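Local coordinates for protein trans-4-hydroxy-L-proline dehydratase (Clostridioides difficile 70-100-2010, PDB 6VXC) that catalyses the radical dehydration of trans-4-hydroxy-L-proline to (S)-1-pyrroline-5-carboxylate, a step in the anaerobic breakdown of hydroxyproline, at residues Ser82-Val90 with Lys254-Cys265; Val573-Ala584 with Ser678-Ser689. One frame throughout, in Å; residues are numbered along the deposited sequence.

Interaction 1 (Ser82-Val90 with Lys254-Cys265)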
loop_
_atom_site.group_PDB
_atom_site.type_symbol
_atom_site.label_atom_id
_atom_site.label_comp_id
_atom_site.label_asym_id
_atom_site.label_seq_id
_atom_site.Cartn_x
_atom_site.Cartn_y
_atom_site.Cartn_z
ATOM N N SER A 82 -0.221 23.727 13.537
ATOM C CA SER A 82 1.173 24.146 13.600
ATOM C C SER A 82 1.684 24.469 12.204
ATOM O O SER A 82 1.247 23.877 11.214
ATOM C CB SER A 82 2.057 23.086 14.253
ATOM O OG SER A 82 2.043 21.897 13.498
ATOM N N ILE A 83 2.607 25.427 12.142
ATOM C CA ILE A 83 3.311 25.808 10.925
ATOM C C ILE A 83 4.798 25.701 11.217
ATOM O O ILE A 83 5.297 26.360 12.135
ATOM C CB ILE A 83 2.948 27.233 10.474
ATOM C CG1 ILE A 83 1.450 27.326 10.167
ATOM C CG2 ILE A 83 3.812 27.671 9.286
ATOM C CD1 ILE A 83 0.997 28.666 9.622
ATOM N N ASN A 84 5.497 24.861 10.472
ATOM C CA ASN A 84 6.906 24.643 10.746
ATOM C C ASN A 84 7.754 25.719 10.072
ATOM O O ASN A 84 7.360 26.315 9.069
ATOM C CB ASN A 84 7.321 23.245 10.285
ATOM C CG ASN A 84 6.521 22.149 10.974
ATOM O OD1 ASN A 84 6.487 22.066 12.202
ATOM N ND2 ASN A 84 5.831 21.331 10.180
ATOM N N ASP A 85 8.925 25.965 10.644
ATOM C CA ASP A 85 9.779 27.044 10.172
ATOM C C ASP A 85 10.211 26.814 8.726
ATOM O O ASP A 85 10.853 25.810 8.408
ATOM C CB ASP A 85 10.997 27.188 11.079
ATOM C CG ASP A 85 11.853 28.375 10.704
ATOM O OD1 ASP A 85 11.338 29.513 10.776
ATOM O OD2 ASP A 85 13.029 28.177 10.338
ATOM N N GLY A 86 9.861 27.752 7.854
ATOM C CA GLY A 86 10.231 27.700 6.463
ATOM C C GLY A 86 9.206 27.077 5.544
ATOM O O GLY A 86 9.408 27.087 4.327
ATOM N N GLU A 87 8.091 26.582 6.071
ATOM C CA GLU A 87 7.120 25.913 5.222
ATOM C C GLU A 87 6.503 26.868 4.213
ATOM O O GLU A 87 6.314 28.055 4.474
ATOM C CB GLU A 87 6.024 25.264 6.058
ATOM C CG GLU A 87 6.485 23.970 6.689
ATOM C CD GLU A 87 5.375 23.232 7.404
ATOM O OE1 GLU A 87 4.414 23.881 7.881
ATOM O OE2 GLU A 87 5.471 21.984 7.474
ATOM N N LEU A 88 6.216 26.325 3.038
ATOM C CA LEU A 88 5.320 26.919 2.063
ATOM C C LEU A 88 3.997 26.176 1.955
ATOM O O LEU A 88 2.980 26.797 1.648
ATOM C CB LEU A 88 5.993 26.967 0.682
ATOM C CG LEU A 88 7.213 27.884 0.477
ATOM C CD1 LEU A 88 7.832 27.705 -0.905
ATOM C CD2 LEU A 88 6.832 29.346 0.682
ATOM N N ILE A 89 3.999 24.865 2.205
ATOM C CA ILE A 89 2.796 24.036 2.287
ATOM C C ILE A 89 2.606 23.642 3.743
ATOM O O ILE A 89 3.542 23.136 4.367
ATOM C CB ILE A 89 2.923 22.777 1.405
ATOM C CG1 ILE A 89 3.198 23.159 -0.045
ATOM C CG2 ILE A 89 1.659 21.880 1.524
ATOM C CD1 ILE A 89 2.106 23.996 -0.669
ATOM N N VAL A 90 1.389 23.813 4.272
ATOM C CA VAL A 90 1.137 23.616 5.698
ATOM C C VAL A 90 0.108 22.510 5.911
ATOM O O VAL A 90 -0.738 22.228 5.052
ATOM C CB VAL A 90 0.663 24.914 6.397
ATOM C CG1 VAL A 90 1.714 26.023 6.269
ATOM C CG2 VAL A 90 -0.683 25.342 5.845
ATOM N N LYS A 254 10.319 35.806 6.415
ATOM C CA LYS A 254 9.362 34.855 6.967
ATOM C C LYS A 254 7.947 35.414 6.967
ATOM O O LYS A 254 6.998 34.705 6.623
ATOM C CB LYS A 254 9.755 34.496 8.389
ATOM C CG LYS A 254 11.150 33.957 8.546
ATOM C CD LYS A 254 11.116 32.608 9.200
ATOM C CE LYS A 254 12.448 32.283 9.826
ATOM N NZ LYS A 254 12.398 32.640 11.274
ATOM N N LYS A 255 7.793 36.687 7.340
ATOM C CA LYS A 255 6.467 37.288 7.358
ATOM C C LYS A 255 5.814 37.207 5.988
ATOM O O LYS A 255 4.625 36.880 5.879
ATOM C CB LYS A 255 6.548 38.740 7.849
ATOM C CG LYS A 255 5.177 39.409 8.003
ATOM C CD LYS A 255 5.225 40.875 8.477
ATOM C CE LYS A 255 5.866 41.042 9.856
ATOM N NZ LYS A 255 5.068 41.983 10.703
ATOM N N LYS A 256 6.577 37.482 4.931
ATOM C CA LYS A 256 6.008 37.389 3.595
ATOM C C LYS A 256 5.603 35.953 3.283
ATOM O O LYS A 256 4.580 35.720 2.634
ATOM C CB LYS A 256 6.985 37.932 2.550
ATOM C CG LYS A 256 7.257 39.436 2.675
ATOM C CD LYS A 256 7.812 40.027 1.393
ATOM C CE LYS A 256 6.766 39.974 0.279
ATOM N NZ LYS A 256 7.024 40.945 -0.833
ATOM N N ASP A 257 6.394 34.977 3.734
ATOM C CA ASP A 257 5.999 33.585 3.539
ATOM C C ASP A 257 4.699 33.285 4.276
ATOM O O ASP A 257 3.795 32.649 3.720
ATOM C CB ASP A 257 7.106 32.640 4.007
ATOM C CG ASP A 257 8.300 32.587 3.047
ATOM O OD1 ASP A 257 8.161 32.960 1.859
ATOM O OD2 ASP A 257 9.377 32.154 3.505
ATOM N N LEU A 258 4.587 33.745 5.526
ATOM C CA LEU A 258 3.356 33.559 6.292
ATOM C C LEU A 258 2.171 34.239 5.615
ATOM O O LEU A 258 1.060 33.695 5.589
ATOM C CB LEU A 258 3.550 34.092 7.710
ATOM C CG LEU A 258 4.508 33.247 8.543
ATOM C CD1 LEU A 258 4.957 34.015 9.757
ATOM C CD2 LEU A 258 3.825 31.941 8.955
ATOM N N LEU A 259 2.389 35.425 5.055
ATOM C CA LEU A 259 1.309 36.103 4.354
ATOM C C LEU A 259 0.929 35.352 3.086
ATOM O O LEU A 259 -0.244 35.313 2.710
ATOM C CB LEU A 259 1.727 37.536 4.028
ATOM C CG LEU A 259 1.836 38.502 5.220
ATOM C CD1 LEU A 259 2.251 39.904 4.782
ATOM C CD2 LEU A 259 0.566 38.553 6.039
ATOM N N LEU A 260 1.906 34.733 2.425
ATOM C CA LEU A 260 1.590 33.907 1.268
ATOM C C LEU A 260 0.782 32.680 1.672
ATOM O O LEU A 260 -0.164 32.303 0.978
ATOM C CB LEU A 260 2.871 33.494 0.552
ATOM C CG LEU A 260 2.693 32.507 -0.601
ATOM C CD1 LEU A 260 1.746 33.047 -1.669
ATOM C CD2 LEU A 260 4.050 32.202 -1.189
ATOM N N ILE A 261 1.131 32.059 2.797
ATOM C CA ILE A 261 0.354 30.924 3.289
ATOM C C ILE A 261 -1.092 31.335 3.522
ATOM O O ILE A 261 -2.030 30.677 3.054
ATOM C CB ILE A 261 0.984 30.350 4.568
ATOM C CG1 ILE A 261 2.331 29.703 4.248
ATOM C CG2 ILE A 261 0.049 29.322 5.202
ATOM C CD1 ILE A 261 3.116 29.317 5.482
ATOM N N ALA A 262 -1.287 32.461 4.211
ATOM C CA ALA A 262 -2.632 32.928 4.513
ATOM C C ALA A 262 -3.426 33.182 3.241
ATOM O O ALA A 262 -4.581 32.767 3.141
ATOM C CB ALA A 262 -2.564 34.185 5.381
ATOM N N GLU A 263 -2.815 33.836 2.243
ATOM C CA GLU A 263 -3.488 34.057 0.957
ATOM C C GLU A 263 -3.864 32.747 0.272
ATOM O O GLU A 263 -4.903 32.656 -0.389
ATOM C CB GLU A 263 -2.600 34.867 0.008
ATOM C CG GLU A 263 -2.517 36.357 0.272
ATOM C CD GLU A 263 -1.315 37.008 -0.425
ATOM O OE1 GLU A 263 -0.913 38.112 0.011
ATOM O OE2 GLU A 263 -0.800 36.432 -1.418
ATOM N N THR A 264 -2.992 31.748 0.350
ATOM C CA THR A 264 -3.297 30.469 -0.275
ATOM C C THR A 264 -4.488 29.810 0.406
ATOM O O THR A 264 -5.389 29.297 -0.264
ATOM C CB THR A 264 -2.049 29.589 -0.233
ATOM O OG1 THR A 264 -0.972 30.280 -0.876
ATOM C CG2 THR A 264 -2.276 28.232 -0.898
ATOM N N CYS A 265 -4.511 29.837 1.737
ATOM C CA CYS A 265 -5.595 29.243 2.511
ATOM C C CYS A 265 -6.892 30.057 2.450
ATOM O O CYS A 265 -7.959 29.518 2.761
ATOM C CB CYS A 265 -5.130 29.058 3.958
ATOM S SG CYS A 265 -3.677 27.955 4.128
#

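Interaction 2 (Val573-Ala584 with Ser678-Ser689)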
loop_
_atom_site.group_PDB
_atom_site.type_symbol
_atom_site.label_atom_id
_atom_site.label_comp_id
_atom_site.label_asym_id
_atom_site.label_seq_id
_atom_site.Cartn_x
_atom_site.Cartn_y
_atom_site.Cartn_z
ATOM N N VAL A 573 0.554 -14.762 -1.857
ATOM C CA VAL A 573 1.949 -14.717 -1.448
ATOM C C VAL A 573 2.583 -16.079 -1.697
ATOM O O VAL A 573 1.995 -17.120 -1.380
ATOM C CB VAL A 573 2.116 -14.316 0.033
ATOM C CG1 VAL A 573 3.595 -14.327 0.425
ATOM C CG2 VAL A 573 1.532 -12.954 0.284
ATOM N N GLY A 574 3.794 -16.057 -2.249
ATOM C CA GLY A 574 4.628 -17.236 -2.300
ATOM C C GLY A 574 4.532 -18.083 -3.543
ATOM O O GLY A 574 4.818 -19.279 -3.472
ATOM N N ILE A 575 4.182 -17.499 -4.690
ATOM C CA ILE A 575 4.003 -18.299 -5.896
ATOM C C ILE A 575 5.302 -19.033 -6.268
ATOM O O ILE A 575 5.264 -20.165 -6.740
ATOM C CB ILE A 575 3.439 -17.415 -7.034
ATOM C CG1 ILE A 575 3.101 -18.233 -8.287
ATOM C CG2 ILE A 575 4.366 -16.220 -7.343
ATOM C CD1 ILE A 575 2.004 -19.287 -8.068
ATOM N N GLY A 576 6.465 -18.410 -6.059
ATOM C CA GLY A 576 7.718 -19.095 -6.355
ATOM C C GLY A 576 7.947 -20.306 -5.465
ATOM O O GLY A 576 8.296 -21.396 -5.936
ATOM N N THR A 577 7.772 -20.124 -4.160
ATOM C CA THR A 577 7.954 -21.225 -3.223
ATOM C C THR A 577 7.036 -22.392 -3.580
ATOM O O THR A 577 7.491 -23.530 -3.730
ATOM C CB THR A 577 7.679 -20.736 -1.794
ATOM O OG1 THR A 577 8.635 -19.738 -1.434
ATOM C CG2 THR A 577 7.746 -21.888 -0.778
ATOM N N ILE A 578 5.748 -22.116 -3.806
ATOM C CA ILE A 578 4.846 -23.245 -4.016
ATOM C C ILE A 578 5.042 -23.858 -5.392
ATOM O O ILE A 578 4.932 -25.078 -5.541
ATOM C CB ILE A 578 3.370 -22.877 -3.764
ATOM C CG1 ILE A 578 2.526 -24.157 -3.942
ATOM C CG2 ILE A 578 2.897 -21.741 -4.659
ATOM C CD1 ILE A 578 1.129 -24.013 -3.617
ATOM N N THR A 579 5.356 -23.041 -6.404
ATOM C CA THR A 579 5.692 -23.577 -7.717
ATOM C C THR A 579 6.850 -24.560 -7.618
ATOM O O THR A 579 6.774 -25.684 -8.127
ATOM C CB THR A 579 6.075 -22.451 -8.690
ATOM O OG1 THR A 579 4.946 -21.626 -8.973
ATOM C CG2 THR A 579 6.575 -23.055 -9.975
ATOM N N ASP A 580 7.948 -24.136 -6.984
ATOM C CA ASP A 580 9.095 -25.026 -6.870
ATOM C C ASP A 580 8.773 -26.251 -6.016
ATOM O O ASP A 580 9.306 -27.333 -6.272
ATOM C CB ASP A 580 10.305 -24.275 -6.317
ATOM C CG ASP A 580 10.937 -23.311 -7.342
ATOM O OD1 ASP A 580 10.531 -23.302 -8.516
ATOM O OD2 ASP A 580 11.863 -22.562 -6.964
ATOM N N SER A 581 7.903 -26.111 -5.013
ATOM C CA SER A 581 7.542 -27.262 -4.179
ATOM C C SER A 581 6.756 -28.297 -4.976
ATOM O O SER A 581 7.090 -29.485 -4.960
ATOM C CB SER A 581 6.746 -26.813 -2.956
ATOM O OG SER A 581 7.571 -26.107 -2.053
ATOM N N LEU A 582 5.707 -27.863 -5.680
ATOM C CA LEU A 582 4.931 -28.805 -6.484
ATOM C C LEU A 582 5.755 -29.343 -7.645
ATOM O O LEU A 582 5.614 -30.510 -8.025
ATOM C CB LEU A 582 3.652 -28.141 -6.984
ATOM C CG LEU A 582 2.465 -28.053 -6.016
ATOM C CD1 LEU A 582 1.351 -27.164 -6.590
ATOM C CD2 LEU A 582 1.924 -29.441 -5.681
ATOM N N THR A 583 6.620 -28.501 -8.221
ATOM C CA THR A 583 7.533 -28.983 -9.250
ATOM C C THR A 583 8.455 -30.059 -8.694
ATOM O O THR A 583 8.683 -31.086 -9.339
ATOM C CB THR A 583 8.353 -27.823 -9.842
ATOM O OG1 THR A 583 7.496 -26.875 -10.483
ATOM C CG2 THR A 583 9.349 -28.351 -10.883
ATOM N N ALA A 584 8.979 -29.852 -7.484
ATOM C CA ALA A 584 9.849 -30.862 -6.887
ATOM C C ALA A 584 9.120 -32.191 -6.702
ATOM O O ALA A 584 9.700 -33.266 -6.899
ATOM C CB ALA A 584 10.393 -30.357 -5.549
ATOM N N SER A 678 9.521 -27.049 3.267
ATOM C CA SER A 678 8.701 -27.304 2.095
ATOM C C SER A 678 9.451 -28.160 1.086
ATOM O O SER A 678 10.686 -28.254 1.128
ATOM C CB SER A 678 8.224 -25.997 1.431
ATOM O OG SER A 678 9.224 -25.003 1.328
ATOM N N PRO A 679 8.719 -28.825 0.180
ATOM C CA PRO A 679 9.347 -29.802 -0.731
ATOM C C PRO A 679 10.420 -29.227 -1.646
ATOM O O PRO A 679 11.202 -30.001 -2.204
ATOM C CB PRO A 679 8.154 -30.320 -1.555
ATOM C CG PRO A 679 6.988 -30.138 -0.653
ATOM C CD PRO A 679 7.252 -28.882 0.126
ATOM N N ASN A 680 10.460 -27.916 -1.869
ATOM C CA ASN A 680 11.479 -27.372 -2.762
ATOM C C ASN A 680 12.857 -27.316 -2.120
ATOM O O ASN A 680 13.832 -27.016 -2.814
ATOM C CB ASN A 680 11.095 -25.970 -3.231
ATOM C CG ASN A 680 11.056 -24.978 -2.093
ATOM O OD1 ASN A 680 10.647 -25.314 -0.984
ATOM N ND2 ASN A 680 11.491 -23.754 -2.351
ATOM N N GLY A 681 12.966 -27.612 -0.826
ATOM C CA GLY A 681 14.223 -27.528 -0.117
ATOM C C GLY A 681 14.332 -26.347 0.822
ATOM O O GLY A 681 15.318 -26.259 1.558
ATOM N N ARG A 682 13.354 -25.446 0.829
ATOM C CA ARG A 682 13.329 -24.371 1.817
ATOM C C ARG A 682 13.174 -24.964 3.210
ATOM O O ARG A 682 12.398 -25.899 3.415
ATOM C CB ARG A 682 12.186 -23.400 1.495
ATOM C CG ARG A 682 11.952 -22.301 2.511
ATOM C CD ARG A 682 10.537 -21.690 2.380
ATOM N NE ARG A 682 10.027 -21.406 3.711
ATOM C CZ ARG A 682 9.503 -22.324 4.518
ATOM N NH1 ARG A 682 9.403 -23.575 4.109
ATOM N NH2 ARG A 682 9.094 -21.983 5.729
ATOM N N LEU A 683 13.964 -24.477 4.160
ATOM C CA LEU A 683 13.929 -25.081 5.480
ATOM C C LEU A 683 12.873 -24.423 6.367
ATOM O O LEU A 683 12.340 -23.350 6.066
ATOM C CB LEU A 683 15.299 -25.015 6.147
ATOM C CG LEU A 683 16.435 -25.741 5.419
ATOM C CD1 LEU A 683 17.698 -25.668 6.243
ATOM C CD2 LEU A 683 16.079 -27.188 5.113
ATOM N N CYS A 684 12.614 -25.094 7.495
ATOM C CA CYS A 684 11.584 -24.697 8.447
ATOM C C CYS A 684 11.781 -23.265 8.921
ATOM O O CYS A 684 12.891 -22.851 9.273
ATOM C CB CYS A 684 11.603 -25.663 9.648
ATOM S SG CYS A 684 10.419 -25.277 10.957
ATOM N N ALA A 685 10.680 -22.513 8.945
ATOM C CA ALA A 685 10.614 -21.143 9.439
ATOM C C ALA A 685 11.387 -20.133 8.583
ATOM O O ALA A 685 11.488 -18.966 8.974
ATOM C CB ALA A 685 11.096 -21.042 10.894
ATOM N N LYS A 686 11.939 -20.539 7.436
ATOM C CA LYS A 686 12.528 -19.568 6.514
ATOM C C LYS A 686 11.430 -18.809 5.752
ATOM O O LYS A 686 10.338 -19.336 5.535
ATOM C CB LYS A 686 13.435 -20.264 5.501
ATOM C CG LYS A 686 14.610 -21.009 6.083
ATOM C CD LYS A 686 15.580 -20.074 6.779
ATOM C CE LYS A 686 16.341 -19.229 5.772
ATOM N NZ LYS A 686 17.683 -18.798 6.287
ATOM N N PRO A 687 11.703 -17.577 5.320
ATOM C CA PRO A 687 10.724 -16.851 4.493
ATOM C C PRO A 687 10.303 -17.623 3.245
ATOM O O PRO A 687 11.042 -18.451 2.717
ATOM C CB PRO A 687 11.467 -15.562 4.123
ATOM C CG PRO A 687 12.434 -15.346 5.254
ATOM C CD PRO A 687 12.861 -16.742 5.683
ATOM N N VAL A 688 9.088 -17.345 2.773
ATOM C CA VAL A 688 8.696 -17.798 1.437
ATOM C C VAL A 688 9.136 -16.741 0.420
ATOM O O VAL A 688 9.639 -15.674 0.793
ATOM C CB VAL A 688 7.183 -18.117 1.331
ATOM C CG1 VAL A 688 6.800 -19.248 2.290
ATOM C CG2 VAL A 688 6.306 -16.886 1.641
ATOM N N SER A 689 8.993 -17.048 -0.866
ATOM C CA SER A 689 9.427 -16.121 -1.906
ATOM C C SER A 689 8.594 -14.842 -1.858
ATOM O O SER A 689 7.434 -14.856 -1.448
ATOM C CB SER A 689 9.290 -16.771 -3.283
ATOM O OG SER A 689 7.963 -17.255 -3.489
HETATM O O HOH W 1 5.177 -13.751 -2.624
HETATM O O HOH W 2 7.425 -15.636 -5.639
HETATM O O HOH W 3 13.168 -23.673 -4.705
#

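Interaction 1 (Ser82-Val90 with Lys254-Cys265)
Ile261 of helix 252-267 packs its side chain against Val90, Ile83 and the Glu87 carbonyl of the loop 82-90, a loop-on-helix contact within the pyruvate formate lyase-like part of this glycyl radical enzyme. Its CD1 lies 3.7 Å from Val90 CG1, the two branched side chains meeting tip to tip, and 3.6 Å from the carbonyl oxygen Glu87 O. With CG1 beside the backbone N (chi1 -68°), Ile261 sends this methyl towards the loop, while its CG2 also packs on Val90. Ile83 approaches the same methyl with its CG2, which at 4.3 Å touches Leu258 CD2 as well. One turn further along the helix, Cys265 SG meets Val90 CG2. These contacts make an apolar centre. Beside it, Leu88 CD2 lies 4.0 Å from Asp257 OD1 and 4.4 Å from Leu260 CD2, and the leucine also touches helix 324-339.

The loop owes its shape to a type II beta turn from Asn84 to Glu87, with Gly86 in the left-handed region (phi 94°). Glu87 folds back over this turn: its OE1 accepts from Asn84 N and its OE2 from Asn84 ND2, each donor standing above the carboxylate plane, and Lys337 adds a salt bridge to OE2. At the more exposed margin, Asp85 also pairs with Lys31, and Asp257 with Arg28, which in addition bonds to Gly86 O. The Lys254 chain, bent at chi2 and chi4, crosses Asp85 at about a right angle, placing NZ 3.3 Å from Asp85 OD1 in a salt bridge.

Interaction 2 (Val573-Ala584 with Ser678-Ser689)
Thr577 and Ser689 are joined by a reciprocal pair of hydrogen bonds, the short, direct polar part of this contact between the start of helix 575-591 and the loop 678-689. Ser689 N gives its proton to Thr577 OG1 at 2.8 Å (N-H...O 153°), and Thr577 N gives its own to Ser689 OG at 3.0 Å (150°). Thr577 has OG1 beside its backbone N (chi1 -64°), which puts both acceptor and donor on the side facing Ser689; OG1 is further bonded to Glu695. Thus the loop serine takes up an amide of the first helical turn, just past the N-cap residue Gly574. Two waters sit beside Ser689: one accepts from both Gly576 N and Ser689 OG, the other accepts from Gly574 N and also lies within hydrogen-bonding distance of Ser689 O. Close by, Val688 crosses Thr577 at about a right angle, and its CG2 rests 3.9 Å from Val573 CG1.

One to two turns along the helix, at Asp580, Ser581 and Ala584, Pro679 and Asn680 of the type I beta turn Ser678-Gly681 pack against it. Asn680 CB lies 3.6 Å from Asp580 CB, and Ala584 CB lies 3.5 Å from Pro679 O. Direct polar contact here is a weak hydrogen bond, Asn680 N to Ser581 OG, 3.4 Å; a water bridges Asn680 ND2 to Asp580 OD2, whose OD1 accepts from Tyr625 N. Asn680 OD1 accepts from Ser678 OG at 2.7 Å, a bond inside the turn. Within the loop, Arg682 grips Lys686 O side-on with NE and NH2, and NH1 reaches Ser678 OG. Away from the loop, Ile578 and Leu582 pack on helices 473-481 and 506-538, Ile575 and Thr579 meet helix 630-647, and Val573 pairs its backbone with Met471 of strand 463-472.

In the fold
Interaction 1 closes along the chain before interaction 2 opens, and the two lie on opposite sides of the chain's centre, with their own centres 54 Å apart and nearest atoms about 35 Å apart. No helix or strand is common to both, although all four segments belong to the pyruvate formate lyase (PFL) part of the chain. Each joins a loop to a helix distant in sequence, across 163 intervening residues in the first case and 93 in the second. Interaction 1 is partly buried and far from the catalytic residues. Interaction 2 is wholly buried and nearer the probable catalytic centre: the Val573 side chain is about 11 Å from those of Cys454 and Glu456, assigned by similarity.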